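Local coordinates for response regulator receiver protein (Pseudoalteromonas atlantica T6c, PDB 3KTO) that probably serves as a response-regulator receiver domain, relaying a signal within a two-component-type pathway, at residues L11-Q15 with H59-K63; L25-L29 with L116-Q121; I52-A58 with L81-A87. The contacts are given in a common frame with arbitrary orientation. Residues are numbered along the deposited sequence.

Interaction 1: residues L11-Q15 with H59-K63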
ATOM      1  N   LEU A  11       6.402 -15.767  10.163  1.00 20.26           N
ATOM      2  CA  LEU A  11       6.090 -14.710   9.211  1.00 18.65           C
ATOM      3  C   LEU A  11       6.290 -13.363   9.908  1.00 17.92           C
ATOM      4  O   LEU A  11       5.687 -13.094  10.943  1.00 17.40           O
ATOM      5  CB  LEU A  11       4.645 -14.828   8.713  1.00 20.52           C
ATOM      6  CG  LEU A  11       4.105 -13.655   7.875  1.00 23.35           C
ATOM      7  CD1 LEU A  11       4.991 -13.409   6.659  1.00 22.65           C
ATOM      8  CD2 LEU A  11       2.684 -13.950   7.433  1.00 25.84           C
ATOM      9  N   VAL A  12       7.167 -12.530   9.356  1.00 15.64           N
ATOM     10  CA  VAL A  12       7.418 -11.205   9.915  1.00 14.79           C
ATOM     11  C   VAL A  12       6.965 -10.207   8.844  1.00 17.00           C
ATOM     12  O   VAL A  12       7.569 -10.103   7.775  1.00 13.77           O
ATOM     13  CB  VAL A  12       8.913 -11.012  10.236  1.00 14.72           C
ATOM     14  CG1 VAL A  12       9.113  -9.754  11.052  1.00 16.44           C
ATOM     15  CG2 VAL A  12       9.442 -12.212  11.002  1.00 15.32           C
ATOM     16  N   ASP A  13       5.888  -9.492   9.139  1.00 15.84           N
ATOM     17  CA  ASP A  13       5.306  -8.541   8.204  1.00 17.50           C
ATOM     18  C   ASP A  13       4.484  -7.566   9.041  1.00 19.07           C
ATOM     19  O   ASP A  13       3.649  -7.993   9.837  1.00 22.54           O
ATOM     20  CB  ASP A  13       4.398  -9.309   7.227  1.00 16.46           C
ATOM     21  CG  ASP A  13       3.851  -8.436   6.110  1.00 20.53           C
ATOM     22  OD1 ASP A  13       3.579  -7.246   6.354  1.00 23.12           O
ATOM     23  OD2 ASP A  13       3.673  -8.955   4.986  1.00 21.47           O
ATOM     24  N   HIS A  14       4.714  -6.270   8.861  1.00 19.16           N
ATOM     25  CA  HIS A  14       3.994  -5.247   9.618  1.00 21.97           C
ATOM     26  C   HIS A  14       2.567  -4.993   9.118  1.00 25.26           C
ATOM     27  O   HIS A  14       1.806  -4.255   9.744  1.00 26.18           O
ATOM     28  CB  HIS A  14       4.765  -3.932   9.578  1.00 21.20           C
ATOM     29  CG  HIS A  14       4.906  -3.369   8.201  1.00 21.63           C
ATOM     30  ND1 HIS A  14       5.683  -3.964   7.235  1.00 19.66           N
ATOM     31  CD2 HIS A  14       4.321  -2.301   7.609  1.00 22.68           C
ATOM     32  CE1 HIS A  14       5.572  -3.287   6.104  1.00 22.89           C
ATOM     33  NE2 HIS A  14       4.751  -2.274   6.305  1.00 20.31           N
ATOM     34  N   GLN A  15       2.209  -5.591   7.988  1.00 25.13           N
ATOM     35  CA  GLN A  15       0.872  -5.408   7.442  1.00 28.36           C
ATOM     36  C   GLN A  15      -0.107  -6.428   8.015  1.00 28.45           C
ATOM     37  O   GLN A  15      -0.004  -7.624   7.738  1.00 26.51           O
ATOM     38  CB  GLN A  15       0.904  -5.515   5.919  1.00 29.20           C
ATOM     39  CG  GLN A  15       1.499  -4.295   5.228  1.00 36.94           C
ATOM     40  CD  GLN A  15       0.663  -3.038   5.445  1.00 40.77           C
ATOM     41  OE1 GLN A  15      -0.564  -3.067   5.332  1.00 43.24           O
ATOM     42  NE2 GLN A  15       1.327  -1.928   5.744  1.00 42.38           N
ATOM     43  N   HIS A  59      10.556  -4.661   3.537  1.00 11.06           N
ATOM     44  CA  HIS A  59      10.551  -3.300   4.073  1.00 13.70           C
ATOM     45  C   HIS A  59       9.652  -3.126   5.293  1.00 15.16           C
ATOM     46  O   HIS A  59       8.670  -2.379   5.251  1.00 14.78           O
ATOM     47  CB  HIS A  59      10.120  -2.336   2.970  1.00 12.96           C
ATOM     48  CG  HIS A  59      10.819  -2.567   1.668  1.00 13.01           C
ATOM     49  ND1 HIS A  59      12.192  -2.623   1.558  1.00 14.93           N
ATOM     50  CD2 HIS A  59      10.334  -2.759   0.418  1.00 16.34           C
ATOM     51  CE1 HIS A  59      12.521  -2.838   0.297  1.00 16.65           C
ATOM     52  NE2 HIS A  59      11.411  -2.925  -0.416  1.00 15.00           N
ATOM     53  N   LEU A  60       9.997  -3.822   6.369  1.00 15.27           N
ATOM     54  CA  LEU A  60       9.225  -3.760   7.603  1.00 16.41           C
ATOM     55  C   LEU A  60       9.032  -2.325   8.077  1.00 18.03           C
ATOM     56  O   LEU A  60       9.980  -1.542   8.133  1.00 17.34           O
ATOM     57  CB  LEU A  60       9.912  -4.597   8.686  1.00 16.57           C
ATOM     58  CG  LEU A  60       9.891  -6.102   8.408  1.00 14.82           C
ATOM     59  CD1 LEU A  60      10.885  -6.812   9.316  1.00 15.50           C
ATOM     60  CD2 LEU A  60       8.483  -6.646   8.608  1.00 14.31           C
ATOM     61  N   GLU A  61       7.784  -1.992   8.393  1.00 18.31           N
ATOM     62  CA  GLU A  61       7.405  -0.663   8.855  1.00 20.98           C
ATOM     63  C   GLU A  61       7.831   0.465   7.915  1.00 22.15           C
ATOM     64  O   GLU A  61       8.031   1.601   8.336  1.00 22.37           O
ATOM     65  CB  GLU A  61       7.947  -0.423  10.269  1.00 25.36           C
ATOM     66  CG  GLU A  61       7.475  -1.490  11.249  1.00 29.04           C
ATOM     67  CD  GLU A  61       7.575  -1.068  12.703  1.00 33.03           C
ATOM     68  OE1 GLU A  61       8.660  -0.626  13.133  1.00 32.13           O
ATOM     69  OE2 GLU A  61       6.562  -1.193  13.421  1.00 34.35           O
ATOM     70  N   ASP A  62       7.944   0.147   6.630  1.00 21.40           N
ATOM     71  CA  ASP A  62       8.326   1.139   5.631  1.00 24.29           C
ATOM     72  C   ASP A  62       9.788   1.585   5.722  1.00 23.03           C
ATOM     73  O   ASP A  62      10.170   2.605   5.142  1.00 23.76           O
ATOM     74  CB  ASP A  62       7.387   2.344   5.713  1.00 28.50           C
ATOM     75  CG  ASP A  62       6.730   2.663   4.378  1.00 32.19           C
ATOM     76  OD1 ASP A  62       6.626   1.752   3.527  1.00 35.12           O
ATOM     77  OD2 ASP A  62       6.308   3.822   4.187  1.00 35.68           O
ATOM     78  N   LYS A  63      10.591   0.815   6.456  1.00 20.12           N
ATOM     79  CA  LYS A  63      12.027   1.064   6.589  1.00 20.72           C
ATOM     80  C   LYS A  63      12.661   0.204   5.499  1.00 17.46           C
ATOM     81  O   LYS A  63      12.728  -1.012   5.621  1.00 17.07           O
ATOM     82  CB  LYS A  63      12.538   0.625   7.962  1.00 24.44           C
ATOM     83  CG  LYS A  63      12.263   1.622   9.076  1.00 31.54           C
ATOM     84  CD  LYS A  63      10.791   1.756   9.389  1.00 37.15           C
ATOM     85  CE  LYS A  63      10.554   2.865  10.415  1.00 38.97           C
ATOM     86  NZ  LYS A  63      11.480   2.750  11.574  1.00 39.35           N
TER
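Side-chain packing around His14 and Leu60 joins the end of strand 8-12 and the loop after it to the loop 59-63, at the C-terminal ends of the strands of the parallel sheet in a CheY-like receiver fold. Residues 11-15 lead to the N-cap of helix 16-26; residues 59-63 lie between strand 51-57 and helix 66-76. The buried area is modest, 244 Å² in all, and His14 contributes 86 Å². With chi1 in the p well, its ring lies against the backbone of 60-62, so that Glu61 N, Leu60 C and Asp62 N sit over one ring face. Hydrogen bonds from Asp62 N to His59 O and from Lys63 N to Leu60 O, both 3.0 Å, fold that backbone into two overlapping turns; the positive phi values of Glu61 (54°) and Asp62 (71°) fit this tight reversal. Leu60 (68 Å²) packs against Val12 and Asp13, its CD2 lying 3.7 Å from Asp13 CA. Asp13, which points away from 59-63, makes an Asx turn, OD1 accepting from Gln15 N at 2.7 Å just as Gln15 takes the N-cap position. OD2 of Asp13 forms a salt bridge with Lys109, consistent with the acidic pocket of receiver domains. Asp62 is hydrogen-bonded through its backbone to a second subunit. Toward the sheet, Val12 CG1 meets Leu60 CD1 at 3.8 Å.

Interaction 2: residues L25-L29 with L116-Q121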
ATOM      1  N   LEU A  25      -4.280 -18.486   3.454  1.00 38.90           N
ATOM      2  CA  LEU A  25      -3.798 -19.199   2.279  1.00 38.94           C
ATOM      3  C   LEU A  25      -2.927 -20.424   2.575  1.00 38.57           C
ATOM      4  O   LEU A  25      -2.966 -21.406   1.836  1.00 38.20           O
ATOM      5  CB  LEU A  25      -3.004 -18.244   1.382  1.00 39.19           C
ATOM      6  CG  LEU A  25      -2.287 -18.891   0.195  1.00 40.78           C
ATOM      7  CD1 LEU A  25      -3.311 -19.412  -0.807  1.00 40.21           C
ATOM      8  CD2 LEU A  25      -1.366 -17.879  -0.464  1.00 41.73           C
ATOM      9  N   LEU A  26      -2.145 -20.372   3.647  1.00 38.72           N
ATOM     10  CA  LEU A  26      -1.248 -21.474   3.968  1.00 39.32           C
ATOM     11  C   LEU A  26      -1.736 -22.437   5.046  1.00 43.17           C
ATOM     12  O   LEU A  26      -1.115 -23.471   5.281  1.00 43.01           O
ATOM     13  CB  LEU A  26       0.115 -20.916   4.380  1.00 37.48           C
ATOM     14  CG  LEU A  26       0.848 -20.024   3.380  1.00 35.02           C
ATOM     15  CD1 LEU A  26       2.080 -19.429   4.052  1.00 34.16           C
ATOM     16  CD2 LEU A  26       1.226 -20.832   2.146  1.00 33.55           C
ATOM     17  N   SER A  27      -2.843 -22.102   5.703  1.00 45.49           N
ATOM     18  CA  SER A  27      -3.374 -22.955   6.766  1.00 48.44           C
ATOM     19  C   SER A  27      -3.613 -24.387   6.304  1.00 49.75           C
ATOM     20  O   SER A  27      -3.307 -25.340   7.030  1.00 50.28           O
ATOM     21  CB  SER A  27      -4.682 -22.379   7.320  1.00 49.41           C
ATOM     22  OG  SER A  27      -5.728 -22.375   6.366  1.00 50.58           O
ATOM     23  N   PRO A  28      -4.148 -24.561   5.081  1.00 50.50           N
ATOM     24  CA  PRO A  28      -4.394 -25.926   4.615  1.00 51.47           C
ATOM     25  C   PRO A  28      -3.153 -26.687   4.184  1.00 51.99           C
ATOM     26  O   PRO A  28      -3.253 -27.705   3.510  1.00 52.27           O
ATOM     27  CB  PRO A  28      -5.405 -25.731   3.486  1.00 51.44           C
ATOM     28  CG  PRO A  28      -4.955 -24.407   2.874  1.00 51.39           C
ATOM     29  CD  PRO A  28      -4.642 -23.567   4.107  1.00 51.03           C
ATOM     30  N   LEU A  29      -1.991 -26.166   4.565  1.00 51.67           N
ATOM     31  CA  LEU A  29      -0.707 -26.787   4.264  1.00 51.12           C
ATOM     32  C   LEU A  29      -0.302 -27.418   5.599  1.00 51.23           C
ATOM     33  O   LEU A  29      -0.785 -26.987   6.641  1.00 51.11           O
ATOM     34  CB  LEU A  29       0.317 -25.719   3.815  1.00 51.00           C
ATOM     35  CG  LEU A  29       0.881 -25.857   2.382  1.00 50.51           C
ATOM     36  CD1 LEU A  29      -0.275 -25.983   1.460  1.00 50.87           C
ATOM     37  CD2 LEU A  29       1.739 -24.675   1.971  1.00 51.08           C
ATOM     38  N   LEU A 116       3.680 -18.731  -4.011  1.00 31.24           N
ATOM     39  CA  LEU A 116       3.930 -18.765  -2.582  1.00 30.88           C
ATOM     40  C   LEU A 116       3.674 -20.163  -2.033  1.00 29.72           C
ATOM     41  O   LEU A 116       4.505 -20.709  -1.316  1.00 28.27           O
ATOM     42  CB  LEU A 116       3.043 -17.758  -1.855  1.00 31.54           C
ATOM     43  CG  LEU A 116       3.136 -17.838  -0.330  1.00 33.84           C
ATOM     44  CD1 LEU A 116       4.530 -17.429   0.129  1.00 30.99           C
ATOM     45  CD2 LEU A 116       2.077 -16.946   0.291  1.00 34.73           C
ATOM     46  N   VAL A 117       2.528 -20.744  -2.375  1.00 29.09           N
ATOM     47  CA  VAL A 117       2.193 -22.075  -1.880  1.00 31.04           C
ATOM     48  C   VAL A 117       3.301 -23.061  -2.237  1.00 31.02           C
ATOM     49  O   VAL A 117       3.756 -23.833  -1.394  1.00 31.70           O
ATOM     50  CB  VAL A 117       0.828 -22.549  -2.448  1.00 31.61           C
ATOM     51  CG1 VAL A 117       0.533 -23.979  -2.004  1.00 31.89           C
ATOM     52  CG2 VAL A 117      -0.272 -21.625  -1.957  1.00 30.63           C
ATOM     53  N   HIS A 118       3.760 -23.002  -3.480  1.00 32.80           N
ATOM     54  CA  HIS A 118       4.818 -23.885  -3.937  1.00 34.65           C
ATOM     55  C   HIS A 118       6.109 -23.702  -3.138  1.00 33.50           C
ATOM     56  O   HIS A 118       6.718 -24.678  -2.702  1.00 33.75           O
ATOM     57  CB  HIS A 118       5.089 -23.648  -5.425  1.00 38.51           C
ATOM     58  CG  HIS A 118       6.175 -24.512  -5.982  1.00 42.46           C
ATOM     59  ND1 HIS A 118       7.512 -24.206  -5.846  1.00 45.07           N
ATOM     60  CD2 HIS A 118       6.124 -25.702  -6.626  1.00 43.70           C
ATOM     61  CE1 HIS A 118       8.240 -25.172  -6.379  1.00 45.23           C
ATOM     62  NE2 HIS A 118       7.421 -26.092  -6.859  1.00 44.01           N
ATOM     63  N   ASP A 119       6.527 -22.452  -2.949  1.00 33.74           N
ATOM     64  CA  ASP A 119       7.748 -22.165  -2.196  1.00 31.15           C
ATOM     65  C   ASP A 119       7.695 -22.720  -0.783  1.00 30.24           C
ATOM     66  O   ASP A 119       8.686 -23.248  -0.273  1.00 30.71           O
ATOM     67  CB  ASP A 119       7.999 -20.658  -2.119  1.00 31.88           C
ATOM     68  CG  ASP A 119       8.494 -20.081  -3.428  1.00 33.37           C
ATOM     69  OD1 ASP A 119       8.855 -20.869  -4.325  1.00 30.70           O
ATOM     70  OD2 ASP A 119       8.534 -18.838  -3.549  1.00 33.25           O
ATOM     71  N   VAL A 120       6.540 -22.590  -0.143  1.00 28.33           N
ATOM     72  CA  VAL A 120       6.376 -23.082   1.216  1.00 29.19           C
ATOM     73  C   VAL A 120       6.367 -24.614   1.267  1.00 31.11           C
ATOM     74  O   VAL A 120       6.995 -25.214   2.138  1.00 31.92           O
ATOM     75  CB  VAL A 120       5.083 -22.531   1.838  1.00 29.09           C
ATOM     76  CG1 VAL A 120       4.836 -23.176   3.194  1.00 28.09           C
ATOM     77  CG2 VAL A 120       5.195 -21.011   1.984  1.00 27.16           C
ATOM     78  N   GLN A 121       5.659 -25.244   0.336  1.00 32.84           N
ATOM     79  CA  GLN A 121       5.601 -26.703   0.294  1.00 36.40           C
ATOM     80  C   GLN A 121       7.015 -27.257   0.125  1.00 37.50           C
ATOM     81  O   GLN A 121       7.380 -28.271   0.730  1.00 38.02           O
ATOM     82  CB  GLN A 121       4.728 -27.170  -0.873  1.00 37.21           C
ATOM     83  CG  GLN A 121       4.397 -28.654  -0.846  1.00 39.09           C
ATOM     84  CD  GLN A 121       3.507 -29.026   0.327  1.00 40.69           C
ATOM     85  OE1 GLN A 121       3.957 -29.643   1.297  1.00 42.44           O
ATOM     86  NE2 GLN A 121       2.236 -28.649   0.245  1.00 39.68           N
TER
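Leu29, Val117 and Leu26 lose the most surface in this contact, 78, 62 and 55 Å² of 348 Å², and show how the C-terminal end of helix 16-26 and the turn after it pack on helix 113-127. The CA-to-CB bond of Leu29, in the turn, points toward helix 113-127: its CD2 lies 3.7 Å from Val120 CG1, its CD1 4.1 Å from Val117 CG1, and its CG 3.8 Å from Gln121 NE2. The type I turn from Leu26 to Leu29, closed by Leu29 N to Leu26 O at 2.9 Å, brings it there. Val117 also meets Leu25, CG2 to CD1 at 3.9 Å, so it touches both ends of segment 25-29. Leu26 bends its end inward, placing CD2 4.0 Å from Val120 CG2 and 4.3 Å from Leu116 CG. The closest approach is Leu25 CD2 to Leu116 CD2, 3.6 Å. In this receiver fold the first and last helices lie side by side on one face of the sheet, where Val120 also reaches Ile84 of strand 83-87. No hydrogen bond crosses between the segments: apolar packing, mostly of Leu and Val, holds the helix end and its turn on helix 113-127.

Interaction 3: residues I52-A58 with L81-A87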
ATOM      1  N   ILE A  52      11.041 -24.519  10.576  1.00 32.20           N
ATOM      2  CA  ILE A  52      11.694 -25.014   9.376  1.00 28.84           C
ATOM      3  C   ILE A  52      11.920 -23.911   8.345  1.00 28.52           C
ATOM      4  O   ILE A  52      12.721 -24.078   7.434  1.00 27.52           O
ATOM      5  CB  ILE A  52      10.867 -26.142   8.719  1.00 30.45           C
ATOM      6  CG1 ILE A  52       9.500 -25.606   8.291  1.00 29.37           C
ATOM      7  CG2 ILE A  52      10.690 -27.294   9.705  1.00 32.05           C
ATOM      8  CD1 ILE A  52       8.701 -26.554   7.434  1.00 29.31           C
ATOM      9  N   GLY A  53      11.218 -22.787   8.485  1.00 26.25           N
ATOM     10  CA  GLY A  53      11.398 -21.701   7.532  1.00 22.86           C
ATOM     11  C   GLY A  53      10.885 -20.349   7.993  1.00 21.72           C
ATOM     12  O   GLY A  53      10.349 -20.219   9.097  1.00 20.27           O
HETATM   13  N   MSE A  54      11.061 -19.337   7.146  1.00 18.89           N
HETATM   14  CA  MSE A  54      10.610 -17.985   7.453  1.00 18.15           C
HETATM   15  C   MSE A  54      10.132 -17.238   6.205  1.00 17.87           C
HETATM   16  O   MSE A  54      10.543 -17.533   5.088  1.00 16.12           O
HETATM   17  CB  MSE A  54      11.733 -17.169   8.113  1.00 18.84           C
HETATM   18  CG  MSE A  54      12.070 -17.578   9.554  1.00 25.32           C
HETATM   19 SE   MSE A  54      13.268 -16.337  10.469  1.00 32.11          SE
HETATM   20  CE  MSE A  54      12.202 -14.785  10.311  1.00 23.51           C
ATOM     21  N   ILE A  55       9.249 -16.273   6.424  1.00 16.83           N
ATOM     22  CA  ILE A  55       8.720 -15.421   5.363  1.00 15.91           C
ATOM     23  C   ILE A  55       8.873 -14.030   5.955  1.00 17.30           C
ATOM     24  O   ILE A  55       8.396 -13.761   7.067  1.00 15.30           O
ATOM     25  CB  ILE A  55       7.250 -15.701   5.071  1.00 15.44           C
ATOM     26  CG1 ILE A  55       7.091 -17.155   4.614  1.00 18.63           C
ATOM     27  CG2 ILE A  55       6.740 -14.726   4.005  1.00 19.91           C
ATOM     28  CD1 ILE A  55       5.669 -17.536   4.203  1.00 18.62           C
ATOM     29  N   ILE A  56       9.561 -13.156   5.230  1.00 13.49           N
ATOM     30  CA  ILE A  56       9.820 -11.819   5.737  1.00 14.17           C
ATOM     31  C   ILE A  56       9.555 -10.736   4.698  1.00 15.10           C
ATOM     32  O   ILE A  56       9.971 -10.856   3.542  1.00 14.56           O
ATOM     33  CB  ILE A  56      11.294 -11.704   6.204  1.00 13.84           C
ATOM     34  CG1 ILE A  56      11.628 -12.832   7.193  1.00 16.52           C
ATOM     35  CG2 ILE A  56      11.548 -10.357   6.843  1.00 15.00           C
ATOM     36  CD1 ILE A  56      13.107 -12.822   7.650  1.00 20.36           C
ATOM     37  N   GLU A  57       8.850  -9.693   5.130  1.00 13.92           N
ATOM     38  CA  GLU A  57       8.542  -8.538   4.295  1.00 14.89           C
ATOM     39  C   GLU A  57       9.859  -7.773   4.256  1.00 14.58           C
ATOM     40  O   GLU A  57      10.458  -7.498   5.297  1.00 11.88           O
ATOM     41  CB  GLU A  57       7.432  -7.698   4.948  1.00 14.63           C
ATOM     42  CG  GLU A  57       7.408  -6.203   4.590  1.00 17.49           C
ATOM     43  CD  GLU A  57       7.196  -5.919   3.114  1.00 21.88           C
ATOM     44  OE1 GLU A  57       6.167  -6.357   2.549  1.00 19.03           O
ATOM     45  OE2 GLU A  57       8.064  -5.247   2.516  1.00 20.19           O
ATOM     46  N   ALA A  58      10.318  -7.454   3.052  1.00 12.58           N
ATOM     47  CA  ALA A  58      11.586  -6.756   2.879  1.00 12.63           C
ATOM     48  C   ALA A  58      11.667  -5.387   3.529  1.00 10.50           C
ATOM     49  O   ALA A  58      12.733  -4.995   4.015  1.00 14.11           O
ATOM     50  CB  ALA A  58      11.923  -6.623   1.367  1.00 10.69           C
ATOM     51  N   LEU A  81      17.614 -20.784   8.204  1.00 36.95           N
ATOM     52  CA  LEU A  81      16.296 -21.297   7.861  1.00 32.71           C
ATOM     53  C   LEU A  81      15.928 -20.787   6.480  1.00 29.14           C
ATOM     54  O   LEU A  81      16.120 -19.609   6.185  1.00 29.50           O
ATOM     55  CB  LEU A  81      15.256 -20.803   8.865  1.00 35.13           C
ATOM     56  CG  LEU A  81      15.434 -21.180  10.338  1.00 36.61           C
ATOM     57  CD1 LEU A  81      14.447 -20.397  11.192  1.00 38.28           C
ATOM     58  CD2 LEU A  81      15.230 -22.674  10.510  1.00 38.40           C
ATOM     59  N   PRO A  82      15.407 -21.668   5.611  1.00 25.98           N
ATOM     60  CA  PRO A  82      15.020 -21.246   4.261  1.00 23.26           C
ATOM     61  C   PRO A  82      14.090 -20.058   4.426  1.00 21.31           C
ATOM     62  O   PRO A  82      13.079 -20.153   5.126  1.00 18.65           O
ATOM     63  CB  PRO A  82      14.291 -22.467   3.712  1.00 23.29           C
ATOM     64  CG  PRO A  82      14.956 -23.604   4.422  1.00 27.51           C
ATOM     65  CD  PRO A  82      15.080 -23.085   5.832  1.00 26.95           C
ATOM     66  N   THR A  83      14.429 -18.941   3.794  1.00 19.71           N
ATOM     67  CA  THR A  83      13.618 -17.744   3.924  1.00 18.35           C
ATOM     68  C   THR A  83      13.082 -17.201   2.608  1.00 19.33           C
ATOM     69  O   THR A  83      13.819 -17.046   1.634  1.00 19.84           O
ATOM     70  CB  THR A  83      14.416 -16.633   4.623  1.00 19.75           C
ATOM     71  OG1 THR A  83      14.821 -17.083   5.924  1.00 20.99           O
ATOM     72  CG2 THR A  83      13.579 -15.369   4.747  1.00 20.49           C
ATOM     73  N   ILE A  84      11.783 -16.922   2.600  1.00 17.80           N
ATOM     74  CA  ILE A  84      11.103 -16.358   1.441  1.00 16.63           C
ATOM     75  C   ILE A  84      10.945 -14.865   1.747  1.00 15.56           C
ATOM     76  O   ILE A  84      10.302 -14.496   2.728  1.00 17.90           O
ATOM     77  CB  ILE A  84       9.682 -16.959   1.268  1.00 17.53           C
ATOM     78  CG1 ILE A  84       9.755 -18.472   1.068  1.00 19.41           C
ATOM     79  CG2 ILE A  84       8.988 -16.313   0.092  1.00 17.35           C
ATOM     80  CD1 ILE A  84       8.380 -19.135   1.029  1.00 22.66           C
ATOM     81  N   VAL A  85      11.549 -14.008   0.939  1.00 15.14           N
ATOM     82  CA  VAL A  85      11.421 -12.572   1.152  1.00 11.83           C
ATOM     83  C   VAL A  85      10.334 -12.024   0.212  1.00 15.25           C
ATOM     84  O   VAL A  85      10.295 -12.374  -0.966  1.00 14.53           O
ATOM     85  CB  VAL A  85      12.767 -11.865   0.904  1.00 14.70           C
ATOM     86  CG1 VAL A  85      12.585 -10.362   0.973  1.00 12.36           C
ATOM     87  CG2 VAL A  85      13.788 -12.319   1.959  1.00 12.91           C
HETATM   88  N   MSE A  86       9.440 -11.191   0.747  1.00 13.89           N
HETATM   89  CA  MSE A  86       8.350 -10.620  -0.033  1.00 14.51           C
HETATM   90  C   MSE A  86       8.359  -9.100   0.085  1.00 16.98           C
HETATM   91  O   MSE A  86       8.779  -8.549   1.101  1.00 14.01           O
HETATM   92  CB  MSE A  86       7.008 -11.156   0.464  1.00 16.85           C
HETATM   93  CG  MSE A  86       6.902 -12.683   0.449  1.00 22.31           C
HETATM   94 SE   MSE A  86       5.153 -13.316   1.009  1.00 34.81          SE
HETATM   95  CE  MSE A  86       4.245 -13.093  -0.684  1.00 29.71           C
ATOM     96  N   ALA A  87       7.895  -8.427  -0.958  1.00 15.33           N
ATOM     97  CA  ALA A  87       7.856  -6.970  -0.948  1.00 16.54           C
ATOM     98  C   ALA A  87       6.796  -6.487  -1.925  1.00 19.00           C
ATOM     99  O   ALA A  87       6.620  -7.058  -2.998  1.00 19.61           O
ATOM    100  CB  ALA A  87       9.233  -6.400  -1.332  1.00 14.21           C
TER
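Five backbone hydrogen bonds run between the segments in an unbroken parallel ladder: Met54 N to Pro82 O at 3.0 Å, Ile84 N to Met54 O at 2.8 Å, Ile56 N to Ile84 O at 2.9 Å, Met86 N to Ile56 O at 2.9 Å and Ala58 N to Met86 O at 2.7 Å. CA-H...O contacts, such as Ile55 CA to Ile84 O at 3.2 Å, fill the spaces between them. The strand axes approach to 4.6 Å at an angle of 13°, and helix 66-76 connects them, which makes this a beta-alpha-beta crossover at the centre of the five-stranded receiver sheet. Glu57, at its strand end, probably occupies the position of the phosphoacceptor aspartate of typical receivers; its OE1 is salt-bridged to Lys109 and its OE2 accepts from His59 N. On the face shared by Ile55, Ile84 and Met86, Ile55 CG2 touches SE of selenomethionine Met86 at 3.7 Å, and Ile84 packs against helix 113-127. The opposite face carries Ile56, whose CD1 lies 3.9 Å from Thr83 CG2, while Thr83 and Val85 rest on Leu71 of helix 66-76. Beyond the strand end, Ala58 CB lies 3.8 Å from both Val85 CG1 and Ala87 CB.

How the interactions relate
Interaction 3 is the core contact, its centre only about 2 Å from that of the chain, whereas interactions 1 and 2 are partly buried. Its backbone ladder contrasts with the purely side-chain-mediated, apolar interaction 2, while interaction 1 sets a ring on backbone and adds Leu60 packing. Interactions 1 and 3 share the sheet: Val12 N lies 2.9 Å from Ile55 O and Val12 O 3.0 Å from Glu57 N, probable hydrogen bonds between neighbouring strands. Interaction 2 instead lies on a sheet face, with Asp119 CB 3.5 Å from Ile84 CD1. Interactions 1 and 2 do not touch, their centres being about 20 Å apart, although strand 8-12 and helix 16-26 follow each other in the chain.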